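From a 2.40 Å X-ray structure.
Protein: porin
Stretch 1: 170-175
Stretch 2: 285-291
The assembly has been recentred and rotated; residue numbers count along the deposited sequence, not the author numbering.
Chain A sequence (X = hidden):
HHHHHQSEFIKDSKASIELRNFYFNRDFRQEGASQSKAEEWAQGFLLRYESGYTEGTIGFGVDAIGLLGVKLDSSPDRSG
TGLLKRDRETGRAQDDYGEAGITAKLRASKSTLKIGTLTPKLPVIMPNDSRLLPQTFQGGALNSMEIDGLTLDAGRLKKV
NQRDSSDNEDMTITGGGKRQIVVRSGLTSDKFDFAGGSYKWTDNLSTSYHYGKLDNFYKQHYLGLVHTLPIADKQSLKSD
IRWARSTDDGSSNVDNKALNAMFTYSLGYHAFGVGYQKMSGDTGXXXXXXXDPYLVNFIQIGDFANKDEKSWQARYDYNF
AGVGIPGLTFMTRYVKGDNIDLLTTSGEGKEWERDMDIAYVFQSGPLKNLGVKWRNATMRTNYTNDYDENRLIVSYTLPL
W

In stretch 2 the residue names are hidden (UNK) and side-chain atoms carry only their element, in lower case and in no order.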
# COMPACT_ATOMS: atom_id res chain seq x y z
N ASP A 170 -12.10 0.65 15.56
CA ASP A 170 -12.27 -0.71 15.05
C ASP A 170 -12.16 -0.73 13.52
O ASP A 170 -12.52 0.23 12.85
CB ASP A 170 -13.61 -1.33 15.48
CG ASP A 170 -13.65 -1.67 16.97
OD1 ASP A 170 -12.59 -1.87 17.59
OD2 ASP A 170 -14.77 -1.75 17.52
N MET A 171 -11.66 -1.84 12.99
CA MET A 171 -11.48 -2.01 11.56
C MET A 171 -12.75 -2.45 10.83
O MET A 171 -13.70 -2.98 11.42
CB MET A 171 -10.36 -3.01 11.30
CG MET A 171 -9.00 -2.52 11.77
SD MET A 171 -7.77 -3.84 11.88
CE MET A 171 -8.13 -4.40 13.54
N THR A 172 -12.77 -2.23 9.52
CA THR A 172 -13.85 -2.77 8.71
C THR A 172 -13.25 -3.26 7.41
O THR A 172 -12.03 -3.26 7.23
CB THR A 172 -14.98 -1.75 8.39
OG1 THR A 172 -14.45 -0.59 7.76
CG2 THR A 172 -15.74 -1.32 9.64
N ILE A 173 -14.12 -3.67 6.50
CA ILE A 173 -13.68 -4.18 5.22
C ILE A 173 -13.91 -3.12 4.16
O ILE A 173 -14.83 -2.30 4.25
CB ILE A 173 -14.45 -5.47 4.86
CG1 ILE A 173 -13.66 -6.27 3.83
CG2 ILE A 173 -15.89 -5.12 4.35
CD1 ILE A 173 -14.33 -7.58 3.44
N THR A 174 -13.07 -3.09 3.15
CA THR A 174 -13.34 -2.21 2.02
C THR A 174 -14.61 -2.67 1.31
O THR A 174 -14.73 -3.83 0.92
CB THR A 174 -12.18 -2.24 1.04
OG1 THR A 174 -10.96 -2.00 1.76
CG2 THR A 174 -12.39 -1.15 -0.06
N GLY A 175 -15.57 -1.76 1.14
CA GLY A 175 -16.82 -2.12 0.50
C GLY A 175 -17.14 -1.22 -0.68
O GLY A 175 -16.31 -0.42 -1.10
N UNK A 285 -12.10 -8.69 -4.32
CA UNK A 285 -11.02 -8.88 -3.33
C UNK A 285 -11.31 -8.33 -1.93
O UNK A 285 -11.91 -7.26 -1.78
c UNK A 285 -8.51 -8.58 -3.08
c UNK A 285 -6.20 -9.17 -1.64
c UNK A 285 -8.07 -9.88 -2.98
c UNK A 285 -9.75 -8.25 -3.87
c UNK A 285 -7.78 -7.57 -2.45
c UNK A 285 -6.64 -7.86 -1.74
c UNK A 285 -6.92 -10.19 -2.24
N UNK A 286 -10.89 -9.06 -0.90
CA UNK A 286 -11.11 -8.65 0.50
C UNK A 286 -9.87 -7.99 1.12
O UNK A 286 -8.78 -8.59 1.13
c UNK A 286 -11.54 -9.83 1.35
N UNK A 287 -10.03 -6.77 1.64
CA UNK A 287 -8.93 -6.09 2.36
C UNK A 287 -9.41 -5.03 3.35
O UNK A 287 -10.49 -4.47 3.18
o UNK A 287 -9.56 -1.56 -2.36
c UNK A 287 -7.91 -3.14 0.52
c UNK A 287 -9.18 -4.79 -0.65
c UNK A 287 -7.87 -5.52 1.41
c UNK A 287 -9.15 -2.53 -1.44
c UNK A 287 -9.58 -3.84 -1.57
c UNK A 287 -8.34 -4.46 0.41
c UNK A 287 -8.31 -2.17 -0.40
N UNK A 288 -8.61 -4.79 4.39
CA UNK A 288 -9.00 -3.85 5.44
C UNK A 288 -9.35 -2.50 4.84
O UNK A 288 -8.63 -1.98 3.99
c UNK A 288 -7.75 -5.03 7.32
c UNK A 288 -6.36 -5.25 7.87
c UNK A 288 -8.25 -2.60 7.56
c UNK A 288 -7.90 -3.70 6.56
N UNK A 289 -10.47 -1.95 5.29
CA UNK A 289 -10.90 -0.65 4.82
C UNK A 289 -9.88 0.43 5.21
O UNK A 289 -9.55 0.57 6.37
n UNK A 289 -13.45 1.75 5.68
o UNK A 289 -12.66 1.25 3.67
c UNK A 289 -12.27 -0.32 5.40
c UNK A 289 -12.83 0.96 4.84
N UNK A 290 -9.40 1.18 4.22
CA UNK A 290 -8.38 2.18 4.45
C UNK A 290 -7.02 1.70 3.98
O UNK A 290 -6.17 2.51 3.62
N UNK A 291 -6.79 0.39 3.97
CA UNK A 291 -5.50 -0.09 3.51
C UNK A 291 -5.49 -0.16 1.99
O UNK A 291 -6.52 0.07 1.36
c UNK A 291 -5.18 -1.44 4.11
O HOH W 1 -10.46 -0.55 8.84
O HOH W 2 -12.62 -5.54 0.66
O HOH W 3 -9.25 0.55 1.57
O HOH W 4 -15.08 0.85 2.03

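Position 285 has seven side-chain carbons: one carbon, then a six-membered ring with no heteroatom. Its side chain is out of reach of stretch 1. That is phenylalanine, Phe-285. The residue still takes part through its backbone, because water 2 lies 3.1 Å from Phe-285 O and 2.7 Å from Thr-174 O.

Position 286 has a single side-chain carbon. This CB lies 4.1 Å from CD1 of Ile-173. It is alanine, Ala-286. This is an apolar contact between buried residues.

Position 287 has one carbon followed by a six-carbon ring that bears one oxygen. The ring lies with one face against Thr-174. A phenol group means tyrosine, Tyr-287. The CA-to-CB bond points away from stretch 1, but chi1 is p (61°) and the side chain comes nearer at its end. CB of Thr-174 is 4.0 Å from the centroid of the Tyr-287 ring and 12° off the ring normal. This is a CH-pi contact over the face. The phenol OH is hydrogen-bonded elsewhere in the structure.

Position 288 has four side-chain carbons and no heteroatom. They fork at the first carbon, and one arm is two carbons long. The short arm of the fork approaches Met-171. This is isoleucine, Ile-288. The CA-to-CB bond points away from stretch 1, yet CG2 of Ile-288 is 4.3 Å from CG of Met-171. The backbone also makes a CA-H...O contact, with CA of Ile-288 3.6 Å from O of Thr-172.

Position 289 has two side-chain carbons, the second carrying one oxygen and one nitrogen. Its CA-to-CB bond points toward stretch 1, and CB is 3.2 Å from OG1 of Thr-172. A short amide is asparagine, Asn-289. ND2 of Asn-289 gives a weak hydrogen bond to OG1 of Thr-172 (3.3 Å, 134°). OD1 of Asn-289 accepts from water 4 at 3.0 Å, and that water accepts from N of Gly-175 at 2.8 Å.

Position 290 has no side-chain atoms and is glycine, Gly-290. Its phi of 104° would jam a CB against the carbonyl O of the residue before. It sits in the type II turn that runs from Ile-288 to position 291.

Position 291 has one side-chain carbon, and this CB makes no contact with stretch 1. It is alanine, Ala-291. Its N closes the turn by donating to O of Ile-288 at 3.0 Å.

Two backbone hydrogen bonds frame the contact, and the side chain of Thr-174 adds to them. N of Asn-289 donates to O of Thr-172 (2.8 Å, 178°), and N of Thr-174 donates to O of Tyr-287 (2.9 Å, 168°). Together they make a single beta bridge between Ile-173 and Ile-288. OG1 of Thr-174 also donates to O of Tyr-287 at 2.9 Å, so that carbonyl accepts twice from one residue. Water 1 adds a link, accepting from N of Thr-172 and donating to O of Asn-289, both at 2.9 Å.

Stretch 2 285-291: FAYINGA
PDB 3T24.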